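PDB 5OET: glutathione synthetase-like effector 30 (Gpa-GSS30-apo) from Globodera pallida, which probably acts as a secreted effector in plant parasitism, having arisen from the ATP-dependent ligase that joins gamma-glutamylcysteine to glycine. Local coordinates for residues A[114-119]-A[479-484]; A[257-262]-A[279-284]; A[142-147]-A[326-331]; A[40-45]-A[455-460]; A[55-58]-A[62-65]. All coordinates share one frame; numbering follows the deposited sequence.

Contact 1: residues A[114-119]-A[479-484]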
# COMPACT_ATOMS: atom_id res chain seq x y z
N LEU A 114 5.76 9.13 34.17
CA LEU A 114 7.06 9.08 34.87
C LEU A 114 8.19 9.76 34.08
O LEU A 114 8.96 10.52 34.63
CB LEU A 114 7.44 7.64 35.18
CG LEU A 114 8.86 7.37 35.66
CD1 LEU A 114 9.12 8.09 36.96
CD2 LEU A 114 9.10 5.88 35.83
N TYR A 115 8.33 9.44 32.80
CA TYR A 115 9.39 10.00 31.99
C TYR A 115 9.13 11.47 31.65
O TYR A 115 10.07 12.24 31.52
CB TYR A 115 9.59 9.17 30.72
CG TYR A 115 10.32 7.89 30.99
CD1 TYR A 115 11.70 7.87 31.08
CD2 TYR A 115 9.63 6.71 31.20
CE1 TYR A 115 12.37 6.70 31.35
CE2 TYR A 115 10.29 5.53 31.48
CZ TYR A 115 11.66 5.53 31.55
OH TYR A 115 12.28 4.34 31.83
N PHE A 116 7.86 11.85 31.51
CA PHE A 116 7.51 13.25 31.31
C PHE A 116 7.94 14.10 32.49
O PHE A 116 8.57 15.12 32.30
CB PHE A 116 6.01 13.40 31.06
CG PHE A 116 5.57 14.83 30.94
CD1 PHE A 116 6.12 15.63 29.95
CD2 PHE A 116 4.65 15.39 31.82
CE1 PHE A 116 5.75 16.96 29.84
CE2 PHE A 116 4.26 16.70 31.70
CZ PHE A 116 4.81 17.49 30.71
N ARG A 117 7.60 13.67 33.69
CA ARG A 117 7.91 14.40 34.93
C ARG A 117 9.39 14.41 35.29
O ARG A 117 9.90 15.40 35.80
CB ARG A 117 7.11 13.81 36.08
CG ARG A 117 5.62 14.09 35.96
CD ARG A 117 4.80 13.35 37.01
NE ARG A 117 3.37 13.41 36.72
CZ ARG A 117 2.40 12.88 37.47
NH1 ARG A 117 2.68 12.22 38.59
NH2 ARG A 117 1.13 13.01 37.09
N ALA A 118 10.07 13.30 35.02
CA ALA A 118 11.53 13.28 35.09
C ALA A 118 12.18 14.25 34.11
O ALA A 118 13.20 14.84 34.42
CB ALA A 118 12.04 11.88 34.83
N SER A 119 11.59 14.38 32.92
CA SER A 119 12.07 15.32 31.90
C SER A 119 11.83 16.79 32.22
O SER A 119 12.55 17.66 31.74
CB SER A 119 11.45 14.97 30.54
OG SER A 119 11.81 13.64 30.18
N GLY A 479 2.26 5.08 23.17
CA GLY A 479 1.40 6.12 23.74
C GLY A 479 2.00 7.51 23.61
O GLY A 479 3.22 7.67 23.65
N CYS A 480 1.14 8.52 23.46
CA CYS A 480 1.61 9.91 23.37
C CYS A 480 0.95 10.82 24.38
O CYS A 480 -0.18 10.63 24.76
CB CYS A 480 1.37 10.53 21.99
SG CYS A 480 2.06 9.62 20.61
N LEU A 481 1.71 11.86 24.72
CA LEU A 481 1.30 12.96 25.59
C LEU A 481 1.35 14.27 24.82
O LEU A 481 2.11 14.42 23.85
CB LEU A 481 2.33 13.13 26.70
CG LEU A 481 2.18 12.44 28.02
CD1 LEU A 481 3.17 13.02 29.02
CD2 LEU A 481 0.76 12.64 28.46
N LEU A 482 0.57 15.22 25.29
CA LEU A 482 0.84 16.63 25.05
C LEU A 482 0.85 17.34 26.41
O LEU A 482 -0.16 17.33 27.14
CB LEU A 482 -0.23 17.21 24.14
CG LEU A 482 0.24 18.34 23.27
CD1 LEU A 482 1.38 17.89 22.37
CD2 LEU A 482 -0.97 18.83 22.50
N GLY A 483 1.99 17.92 26.75
CA GLY A 483 2.18 18.44 28.10
C GLY A 483 3.01 19.68 28.13
O GLY A 483 3.76 19.96 27.19
N ASN A 484 2.87 20.43 29.23
CA ASN A 484 3.57 21.69 29.43
C ASN A 484 4.69 21.44 30.42
O ASN A 484 4.42 21.07 31.55
CB ASN A 484 2.61 22.75 29.97
CG ASN A 484 3.29 24.07 30.25
OD1 ASN A 484 4.28 24.15 30.99
ND2 ASN A 484 2.75 25.13 29.69

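Contact 2: residues A[257-262]-A[279-284]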
# COMPACT_ATOMS: atom_id res chain seq x y z
N HIS A 257 14.43 5.71 6.04
CA HIS A 257 13.66 4.54 6.45
C HIS A 257 12.36 4.91 7.20
O HIS A 257 11.49 4.07 7.40
CB HIS A 257 14.53 3.54 7.23
CG HIS A 257 14.62 3.81 8.69
ND1 HIS A 257 15.65 4.55 9.24
CD2 HIS A 257 13.83 3.43 9.72
CE1 HIS A 257 15.47 4.64 10.55
NE2 HIS A 257 14.38 3.96 10.87
N LEU A 258 12.25 6.17 7.61
CA LEU A 258 11.03 6.64 8.26
C LEU A 258 10.06 7.31 7.31
O LEU A 258 8.94 7.54 7.70
CB LEU A 258 11.39 7.57 9.42
CG LEU A 258 12.13 6.88 10.55
CD1 LEU A 258 12.52 7.87 11.64
CD2 LEU A 258 11.28 5.78 11.15
N MET A 259 10.48 7.55 6.07
CA MET A 259 9.77 8.43 5.16
C MET A 259 8.33 8.02 4.90
O MET A 259 7.43 8.86 5.02
CB MET A 259 10.51 8.51 3.82
CG MET A 259 9.84 9.41 2.79
SD MET A 259 9.53 11.11 3.34
CE MET A 259 11.24 11.64 3.58
N LEU A 260 8.12 6.76 4.53
CA LEU A 260 6.77 6.25 4.26
C LEU A 260 5.90 6.10 5.48
O LEU A 260 4.70 6.20 5.36
CB LEU A 260 6.80 4.91 3.50
CG LEU A 260 7.39 5.03 2.11
CD1 LEU A 260 7.41 3.68 1.45
CD2 LEU A 260 6.63 6.04 1.26
N GLU A 261 6.48 5.85 6.64
CA GLU A 261 5.70 5.86 7.86
C GLU A 261 5.25 7.29 8.12
O GLU A 261 4.11 7.52 8.50
CB GLU A 261 6.51 5.32 9.05
CG GLU A 261 6.93 3.85 8.94
CD GLU A 261 8.03 3.47 9.94
OE1 GLU A 261 7.70 3.43 11.14
OE2 GLU A 261 9.21 3.23 9.58
N SER A 262 6.15 8.25 7.90
CA SER A 262 5.83 9.69 8.03
C SER A 262 4.69 10.12 7.10
O SER A 262 3.79 10.85 7.52
CB SER A 262 7.07 10.57 7.77
OG SER A 262 7.95 10.61 8.89
N CYS A 279 1.65 20.05 5.75
CA CYS A 279 2.76 19.33 6.30
C CYS A 279 3.88 19.50 5.30
O CYS A 279 3.68 19.23 4.12
CB CYS A 279 2.39 17.84 6.43
SG CYS A 279 1.09 17.51 7.66
N ARG A 280 5.05 19.95 5.73
CA ARG A 280 6.13 20.23 4.81
C ARG A 280 7.28 19.28 5.05
O ARG A 280 7.82 19.22 6.14
CB ARG A 280 6.54 21.69 4.95
CG ARG A 280 5.40 22.65 4.66
CD ARG A 280 5.03 22.70 3.18
NE ARG A 280 5.29 24.05 2.66
CZ ARG A 280 6.32 24.43 1.89
NH1 ARG A 280 7.23 23.58 1.45
NH2 ARG A 280 6.42 25.70 1.56
N PHE A 281 7.64 18.51 4.03
CA PHE A 281 8.70 17.49 4.13
C PHE A 281 10.02 18.06 3.65
O PHE A 281 10.16 18.38 2.48
CB PHE A 281 8.35 16.25 3.32
CG PHE A 281 7.40 15.37 4.03
CD1 PHE A 281 6.11 15.81 4.31
CD2 PHE A 281 7.79 14.11 4.46
CE1 PHE A 281 5.22 15.00 4.98
CE2 PHE A 281 6.90 13.30 5.14
CZ PHE A 281 5.61 13.75 5.40
N ILE A 282 10.97 18.15 4.58
CA ILE A 282 12.28 18.75 4.34
C ILE A 282 13.36 17.79 4.88
O ILE A 282 13.14 17.16 5.92
CB ILE A 282 12.32 20.18 4.97
CG1 ILE A 282 13.31 21.07 4.26
CG2 ILE A 282 12.65 20.17 6.47
CD1 ILE A 282 13.41 22.45 4.87
N THR A 283 14.49 17.64 4.19
CA THR A 283 15.62 16.96 4.82
C THR A 283 16.35 17.95 5.69
O THR A 283 16.17 19.15 5.55
CB THR A 283 16.67 16.39 3.86
OG1 THR A 283 17.34 17.45 3.18
CG2 THR A 283 16.06 15.47 2.88
N ILE A 284 17.19 17.41 6.57
CA ILE A 284 18.00 18.22 7.45
C ILE A 284 19.10 18.99 6.71
O ILE A 284 19.46 20.07 7.14
CB ILE A 284 18.56 17.38 8.63
CG1 ILE A 284 18.96 18.30 9.79
CG2 ILE A 284 19.72 16.49 8.19
CD1 ILE A 284 19.35 17.55 11.03

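Contact 3: residues A[142-147]-A[326-331]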
# COMPACT_ATOMS: atom_id res chain seq x y z
N LYS A 142 27.81 14.04 27.98
CA LYS A 142 28.51 15.31 28.25
C LYS A 142 28.25 16.38 27.18
O LYS A 142 28.10 17.54 27.52
CB LYS A 142 30.02 15.09 28.47
CG LYS A 142 30.31 14.49 29.84
CD LYS A 142 31.66 14.87 30.42
CE LYS A 142 32.80 14.14 29.75
NZ LYS A 142 34.09 14.66 30.23
N LYS A 143 28.20 15.97 25.91
CA LYS A 143 27.83 16.87 24.80
C LYS A 143 26.37 17.38 24.85
O LYS A 143 26.11 18.53 24.49
CB LYS A 143 28.12 16.19 23.45
CG LYS A 143 29.60 15.96 23.18
CD LYS A 143 30.28 17.22 22.63
CE LYS A 143 31.80 17.12 22.63
NZ LYS A 143 32.33 16.05 21.74
N LEU A 144 25.44 16.53 25.28
CA LEU A 144 24.03 16.93 25.43
C LEU A 144 23.79 17.90 26.58
O LEU A 144 23.04 18.86 26.44
CB LEU A 144 23.13 15.69 25.60
CG LEU A 144 21.62 15.91 25.67
CD1 LEU A 144 21.09 16.67 24.44
CD2 LEU A 144 20.91 14.56 25.82
N VAL A 145 24.42 17.63 27.73
CA VAL A 145 24.34 18.55 28.87
C VAL A 145 24.90 19.94 28.51
O VAL A 145 24.25 20.94 28.77
CB VAL A 145 25.05 17.98 30.13
CG1 VAL A 145 25.27 19.05 31.20
CG2 VAL A 145 24.23 16.83 30.70
N LYS A 146 26.10 19.96 27.93
CA LYS A 146 26.73 21.21 27.44
C LYS A 146 25.74 22.06 26.64
O LYS A 146 25.63 23.26 26.87
CB LYS A 146 28.00 20.85 26.63
CG LYS A 146 28.56 21.88 25.65
CD LYS A 146 29.02 23.17 26.30
CE LYS A 146 29.34 24.21 25.22
NZ LYS A 146 29.84 25.52 25.73
N ARG A 147 24.99 21.43 25.73
CA ARG A 147 24.00 22.12 24.91
C ARG A 147 22.82 22.68 25.73
O ARG A 147 22.58 23.88 25.72
CB ARG A 147 23.45 21.19 23.83
CG ARG A 147 24.47 20.72 22.82
CD ARG A 147 24.58 21.69 21.66
NE ARG A 147 25.38 21.09 20.59
CZ ARG A 147 25.56 21.63 19.38
NH1 ARG A 147 25.02 22.81 19.06
NH2 ARG A 147 26.29 20.97 18.49
N LEU A 326 21.78 23.31 13.84
CA LEU A 326 20.41 23.54 13.40
C LEU A 326 19.39 22.90 14.34
O LEU A 326 18.42 23.56 14.71
CB LEU A 326 20.21 23.00 11.99
CG LEU A 326 18.83 23.18 11.36
CD1 LEU A 326 18.50 24.67 11.21
CD2 LEU A 326 18.79 22.46 10.03
N ASN A 327 19.61 21.63 14.69
CA ASN A 327 18.73 20.92 15.66
C ASN A 327 18.48 21.67 16.97
O ASN A 327 17.37 21.64 17.48
CB ASN A 327 19.25 19.49 15.98
CG ASN A 327 18.44 18.39 15.31
OD1 ASN A 327 17.26 18.16 15.62
ND2 ASN A 327 19.09 17.68 14.39
N PHE A 328 19.49 22.34 17.50
CA PHE A 328 19.33 23.09 18.76
C PHE A 328 18.86 24.53 18.52
O PHE A 328 18.19 25.10 19.38
CB PHE A 328 20.59 23.00 19.62
CG PHE A 328 20.72 21.68 20.35
CD1 PHE A 328 21.13 20.53 19.67
CD2 PHE A 328 20.41 21.58 21.70
CE1 PHE A 328 21.23 19.31 20.32
CE2 PHE A 328 20.52 20.36 22.37
CZ PHE A 328 20.93 19.23 21.68
N VAL A 329 19.16 25.08 17.34
CA VAL A 329 18.48 26.30 16.86
C VAL A 329 16.95 26.05 16.72
O VAL A 329 16.15 26.89 17.11
CB VAL A 329 19.11 26.84 15.54
CG1 VAL A 329 18.18 27.78 14.79
CG2 VAL A 329 20.43 27.53 15.85
N ILE A 330 16.56 24.89 16.20
CA ILE A 330 15.15 24.47 16.22
C ILE A 330 14.64 24.25 17.66
O ILE A 330 13.52 24.64 17.99
CB ILE A 330 14.93 23.17 15.41
CG1 ILE A 330 15.22 23.40 13.92
CG2 ILE A 330 13.50 22.65 15.57
CD1 ILE A 330 15.54 22.13 13.18
N ASP A 331 15.45 23.61 18.49
CA ASP A 331 15.06 23.29 19.87
C ASP A 331 14.82 24.53 20.73
O ASP A 331 13.93 24.52 21.58
CB ASP A 331 16.10 22.37 20.54
CG ASP A 331 15.47 21.43 21.56
OD1 ASP A 331 15.27 21.83 22.73
OD2 ASP A 331 15.15 20.28 21.18

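Contact 4: residues A[40-45]-A[455-460]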
# COMPACT_ATOMS: atom_id res chain seq x y z
N ILE A 40 -2.39 -24.57 12.57
CA ILE A 40 -3.20 -23.94 11.53
C ILE A 40 -3.07 -24.76 10.24
O ILE A 40 -4.07 -25.20 9.70
CB ILE A 40 -2.77 -22.48 11.26
CG1 ILE A 40 -3.00 -21.65 12.53
CG2 ILE A 40 -3.51 -21.91 10.06
CD1 ILE A 40 -2.46 -20.23 12.45
N GLU A 41 -1.83 -24.94 9.78
CA GLU A 41 -1.54 -25.57 8.48
C GLU A 41 -0.10 -26.08 8.47
O GLU A 41 0.80 -25.41 8.97
CB GLU A 41 -1.78 -24.57 7.34
CG GLU A 41 -1.59 -25.10 5.91
CD GLU A 41 -2.60 -26.18 5.48
OE1 GLU A 41 -3.79 -25.82 5.30
OE2 GLU A 41 -2.21 -27.37 5.29
N GLN A 42 0.10 -27.28 7.91
CA GLN A 42 1.43 -27.89 7.75
C GLN A 42 1.73 -28.43 6.33
O GLN A 42 2.75 -29.06 6.12
CB GLN A 42 1.66 -29.00 8.79
CG GLN A 42 3.00 -28.87 9.52
CD GLN A 42 2.97 -27.74 10.52
OE1 GLN A 42 3.67 -26.74 10.39
NE2 GLN A 42 2.10 -27.88 11.50
N ASP A 43 0.86 -28.16 5.36
CA ASP A 43 1.18 -28.44 3.97
C ASP A 43 2.19 -27.37 3.53
O ASP A 43 1.87 -26.19 3.60
CB ASP A 43 -0.09 -28.42 3.10
CG ASP A 43 0.16 -28.98 1.71
OD1 ASP A 43 1.16 -28.59 1.08
OD2 ASP A 43 -0.65 -29.82 1.25
N PRO A 44 3.41 -27.77 3.09
CA PRO A 44 4.39 -26.74 2.67
C PRO A 44 3.94 -25.95 1.44
O PRO A 44 4.14 -24.73 1.41
CB PRO A 44 5.67 -27.54 2.37
CG PRO A 44 5.43 -28.92 2.84
CD PRO A 44 3.95 -29.14 2.94
N GLN A 45 3.35 -26.63 0.46
CA GLN A 45 2.81 -25.99 -0.74
C GLN A 45 1.75 -24.94 -0.41
O GLN A 45 1.76 -23.84 -0.97
CB GLN A 45 2.26 -27.06 -1.72
CG GLN A 45 1.78 -26.59 -3.09
CD GLN A 45 2.72 -25.57 -3.73
OE1 GLN A 45 2.36 -24.41 -3.82
NE2 GLN A 45 3.93 -25.99 -4.14
N LYS A 455 6.50 -20.84 18.08
CA LYS A 455 6.74 -21.29 16.71
C LYS A 455 5.93 -20.42 15.74
O LYS A 455 4.77 -20.08 16.00
CB LYS A 455 6.31 -22.76 16.56
CG LYS A 455 7.14 -23.78 17.33
CD LYS A 455 8.20 -24.47 16.46
CE LYS A 455 8.48 -25.92 16.89
NZ LYS A 455 9.63 -26.07 17.84
N ASN A 456 6.56 -20.05 14.62
CA ASN A 456 5.90 -19.27 13.58
C ASN A 456 6.67 -19.46 12.28
O ASN A 456 7.73 -20.13 12.25
CB ASN A 456 5.86 -17.79 13.98
CG ASN A 456 4.58 -17.09 13.51
OD1 ASN A 456 4.13 -17.32 12.39
ND2 ASN A 456 4.01 -16.25 14.35
N HIS A 457 6.14 -18.89 11.20
CA HIS A 457 6.80 -18.93 9.90
C HIS A 457 7.23 -17.52 9.50
O HIS A 457 6.50 -16.56 9.69
CB HIS A 457 5.85 -19.51 8.85
CG HIS A 457 5.08 -20.69 9.34
ND1 HIS A 457 5.65 -21.92 9.52
CD2 HIS A 457 3.79 -20.81 9.71
CE1 HIS A 457 4.74 -22.75 9.99
NE2 HIS A 457 3.60 -22.10 10.13
N PHE A 458 8.41 -17.40 8.90
CA PHE A 458 9.02 -16.10 8.57
C PHE A 458 9.09 -15.88 7.06
O PHE A 458 9.67 -16.68 6.34
CB PHE A 458 10.43 -16.06 9.15
CG PHE A 458 10.51 -15.75 10.62
CD1 PHE A 458 9.39 -15.75 11.46
CD2 PHE A 458 11.77 -15.45 11.18
CE1 PHE A 458 9.53 -15.43 12.81
CE2 PHE A 458 11.91 -15.14 12.52
CZ PHE A 458 10.78 -15.13 13.34
N VAL A 459 8.53 -14.78 6.58
CA VAL A 459 8.46 -14.49 5.15
C VAL A 459 9.41 -13.35 4.83
O VAL A 459 9.25 -12.26 5.35
CB VAL A 459 7.04 -14.06 4.77
CG1 VAL A 459 6.92 -13.85 3.26
CG2 VAL A 459 6.07 -15.11 5.27
N ARG A 460 10.39 -13.60 3.96
CA ARG A 460 11.40 -12.62 3.62
C ARG A 460 11.44 -12.39 2.13
O ARG A 460 11.16 -13.30 1.37
CB ARG A 460 12.77 -13.08 4.06
CG ARG A 460 13.11 -12.68 5.48
CD ARG A 460 14.40 -13.35 5.95
NE ARG A 460 14.16 -14.42 6.94
CZ ARG A 460 15.06 -15.33 7.33
NH1 ARG A 460 16.30 -15.36 6.82
NH2 ARG A 460 14.72 -16.23 8.26

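Contact 5: residues A[55-58]-A[62-65]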
# COMPACT_ATOMS: atom_id res chain seq x y z
N LYS A 55 2.79 -11.62 1.44
CA LYS A 55 3.75 -10.71 0.86
C LYS A 55 3.09 -9.77 -0.17
O LYS A 55 3.31 -8.58 -0.13
CB LYS A 55 4.97 -11.48 0.28
CG LYS A 55 5.45 -11.09 -1.11
CD LYS A 55 5.99 -12.28 -1.89
CE LYS A 55 5.38 -12.36 -3.29
NZ LYS A 55 5.70 -11.22 -4.17
N ASP A 56 2.26 -10.30 -1.07
CA ASP A 56 1.57 -9.45 -2.04
C ASP A 56 0.54 -8.52 -1.44
O ASP A 56 0.30 -7.47 -1.99
CB ASP A 56 0.94 -10.29 -3.15
CG ASP A 56 1.97 -10.84 -4.14
OD1 ASP A 56 3.12 -10.34 -4.10
OD2 ASP A 56 1.64 -11.78 -4.92
N TRP A 57 -0.06 -8.88 -0.31
CA TRP A 57 -0.90 -7.95 0.44
C TRP A 57 -0.07 -6.80 1.03
O TRP A 57 -0.51 -5.64 1.00
CB TRP A 57 -1.66 -8.67 1.54
CG TRP A 57 -2.77 -7.89 2.12
CD1 TRP A 57 -4.09 -7.99 1.79
CD2 TRP A 57 -2.69 -6.91 3.14
NE1 TRP A 57 -4.83 -7.10 2.52
CE2 TRP A 57 -4.00 -6.43 3.36
CE3 TRP A 57 -1.63 -6.38 3.88
CZ2 TRP A 57 -4.28 -5.47 4.31
CZ3 TRP A 57 -1.90 -5.40 4.80
CH2 TRP A 57 -3.22 -4.95 5.02
N ALA A 58 1.11 -7.11 1.57
CA ALA A 58 2.06 -6.11 2.07
C ALA A 58 2.48 -5.11 1.01
O ALA A 58 2.44 -3.90 1.24
CB ALA A 58 3.29 -6.81 2.63
N GLY A 62 1.43 -0.69 1.64
CA GLY A 62 2.42 0.17 2.26
C GLY A 62 3.38 -0.45 3.27
O GLY A 62 4.14 0.28 3.92
N LEU A 63 3.38 -1.78 3.37
CA LEU A 63 4.31 -2.48 4.26
C LEU A 63 5.61 -2.67 3.52
O LEU A 63 6.00 -3.78 3.18
CB LEU A 63 3.72 -3.80 4.74
CG LEU A 63 2.54 -3.62 5.71
CD1 LEU A 63 1.95 -4.99 6.03
CD2 LEU A 63 2.94 -2.85 6.96
N VAL A 64 6.27 -1.54 3.28
CA VAL A 64 7.40 -1.45 2.39
C VAL A 64 8.41 -0.45 2.94
O VAL A 64 8.07 0.36 3.82
CB VAL A 64 6.97 -1.08 0.93
CG1 VAL A 64 6.29 -2.26 0.24
CG2 VAL A 64 6.05 0.15 0.88
N LYS A 65 9.64 -0.54 2.44
CA LYS A 65 10.66 0.48 2.69
C LYS A 65 11.45 0.75 1.41
O LYS A 65 11.50 -0.09 0.51
CB LYS A 65 11.64 -0.00 3.78
CG LYS A 65 12.59 -1.10 3.31
CD LYS A 65 13.26 -1.95 4.38
CE LYS A 65 14.05 -1.14 5.39
NZ LYS A 65 15.13 -1.98 5.97

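Contact 1: residues A[114-119]-A[479-484]
Phe116 reaches from the last turn of helix 98-119 onto strand 469-484 and meets Leu481, Gly483 and Asn484 in succession. The close part is apolar. A chi1 of 176° turns the Phe116 ring away from the backbone nitrogen, off the helix and toward the strand. Near the root of the side chain, methyl CD1 of Leu481 comes within 3.5 Å of Phe116 CB and 3.6 Å of Phe116 CG. It approaches the ring obliquely. At the far end of the ring, Phe116 CZ sits 3.8 Å from Gly483 CA, where the strand has no side chain to hold the ring off. Val490, on the hairpin partner strand 490-504, touches both Phe116 and Leu481, so the aromatic group is also covered from the next strand.

Beyond CZ the contact thins out and turns polar. The main-chain oxygen of Asn484 stands at the ring edge, 3.7 Å from Phe116 CZ, and no hydrogen bond joins the two segments. The Asn484 side chain leaves in another direction: its OD1 accepts from the backbone N-H groups of Glu486 and Thr487 in the turn that follows. Asn484 is partly exposed, whereas Phe116, Leu481 and Gly483 are buried.

The axes of the short helix and strand segments pass 10.3 Å apart at an angle of 27°. This is the near-aligned layering of a helix on a beta sheet, here within the ATP-grasp architecture of the eukaryotic glutathione synthetase family.

Contact 2: residues A[257-262]-A[279-284]
Met259 and Ser262, one helical turn apart, both meet the ring of Phe281 along the same side of its outline, but they come at different inclinations. The sulfur of Met259 approaches obliquely: SD lies 4.8 Å from the centroid of the Phe281 ring, 71° off the ring normal, and its nearest ring atom is Phe281 CD2 at 3.6 Å. This is a Met-aromatic contact made well away from the ring axis. The methionine extends at first, with CG anti to its main-chain nitrogen, then bends at the next two torsions, which places the sulfur beside the ring. Ser262 instead presents a carbon. Its CB stands near the ring plane, 3.8 Å from Phe281 CE2, and its carbonyl oxygen comes to 4.0 Å from Phe281 CZ.

The two segments belong to one beta-alpha-beta unit, in which strand 246-251 leads through helix 259-270 to the parallel neighbouring strand 279-283. Phe281 points from the second strand toward the helix that covers the sheet. Its ring also stacks with Phe249 of the first strand and has a cation-pi partner in Arg263.

The hydroxyl of Ser262 takes no part in the ring contact. OG hydrogen-bonds to Arg314 NE on strand 306-314 and makes only a weak bond, 3.4 Å, from Ser262 OG back to Leu258 O. No hydrogen bond crosses between the segments. Met259 also packs on Asp56 of the second subunit, and Arg280 NH1 forms a salt bridge with Glu49 OE1 of that chain.

Contact 3: residues A[142-147]-A[326-331]
Arg147 and Leu144 of helix 141-150 meet Phe328 of helix 325-331 in a partly buried helix-helix contact in which the aromatic ring reaches across between the two helices. Arg147 lies over one face. Its CD stands 4.0 Å from the centroid of the Phe328 ring and only 7° off the ring normal, a CH-pi contact over the middle of the ring. Closer to the backbone, Arg147 CB comes within 3.4 Å of Phe328 CE2. A bend at chi2 lets the arginine chain follow the ring, and the guanidinium plane ends up just 18° from the ring plane, with Phe328 CD1 over one of its faces. Leu144 arrives differently: its CD1 is in the plane of the ring, at the edge, 3.8 Å from Phe328 CZ. Tyr341 stacks with Phe328 and also touches Leu144.

The charge of Arg147 is met at the far end of its chain, where NH1 forms a salt bridge with Asp325 OD1, at the start of helix 325-331. The same side chain thus ties the two helices in two ways, with methylenes against the aromatic face and an ionic tip on the acid.

Contact 4: residues A[40-45]-A[455-460]
Glu41 contributes to this sparse contact through its main chain: its carbonyl oxygen lies 4.5 Å from His457 NE2, oblique to the imidazole. The carboxylate reaches forward along its own segment, where Glu41 OE2 accepts from Asp43 N at 3.2 Å through the lone pair anti to its other oxygen. Gln42 follows and supplies the one side-chain approach to the strand. A bend at chi2 brings its amide toward His457, with Gln42 OE1 at the ring edge, 4.2 Å from His457 CE1, and the amide and imidazole planes 55° apart. Asp43 makes no contact with the strand and takes the N-cap position of helix 44-59. Its OD1 receives a weak capping bond, 3.0 Å from Gln45 N to Asp43 OD1. Pro44 and Gln45 then begin the helix.

On strand 454-459, His457 points toward the incoming chain, and its own N-H is held by Asn456 OD1, 2.8 Å from His457 N. Leu47 and Val37 also touch the His457 side chain.

No hydrogen bond runs directly between Gln42 and His457. Both are tied to Asn468 instead: its ND2 bonds to Gln42 OE1 and its backbone N to His457 ND1. Acceptance of a backbone N-H by ND1 is consistent with a histidine unprotonated at that nitrogen, and Asn468 bridges the two side chains, which do not bond to each other.

Contact 5: residues A[55-58]-A[62-65]
Trp57 has a chi1 of -165°, which extends the indole away from its own N-H and round toward Leu63, while Leu63 has CG beside its own nitrogen (chi1 -69°) and leans back to meet it. The leucine methyl CD1 reaches the indole at its edge, near the ring plane, 4.1 Å from Trp57 CZ3, and the two side chains pass at a slant. Ala58 adds a second contact to the leucine. Its CB lies 3.7 Å from Leu63 CB and 4.1 Å from Leu63 CD1, so one leucine packs on both residues of the helix.

The backbone fastens the same pair. Leu63 N donates to Ala58 O over 3.1 Å, and this bond runs from Leu63 back to Ala58, five residues earlier, at the C-terminal end of the helix. Gly62 N is also close to that oxygen, but its angle is too poor for a bond. Gly62 has a positive phi, a conformation that favours glycine, and Leu63 is the centre of an inverse gamma turn, with a weak bond of 2.9 Å from Val64 N to Gly62 O. Together they swing the chain out of helix 44-59 and into strand 64-67.

The residues that touch are all buried. Helix 196-210 covers Trp57 through Leu203 and Arg206, and Leu63 through Arg199 and Phe200, while Ala58 rests on Phe86 of strand 83-90, which pairs with strand 64-67. Trp57 also meets His267 of the second subunit edge to face, which places this helix-to-strand corner at the subunit interface.

How the contacts relate
From the N terminus, contact 4 opens first, at 40-45, and closes only at 455-460, spanning most of the chain. Within that span contact 5 closes a very short loop where helix 44-59 turns into strand 64-67. Contact 1 opens next, at 114-119, and closes at 479-484, so its segments alternate with those of contact 4; both end on neighbouring strands of the large mixed sheet. Contact 3 lies within the span of contact 1 and itself encloses contact 2, which joins the helix and second strand of a beta-alpha-beta unit. Ile284 packs on Asn327 between contacts 2 and 3, Leu260 on Val64 between contacts 2 and 5, and Val459 on Lys55 between contacts 4 and 5.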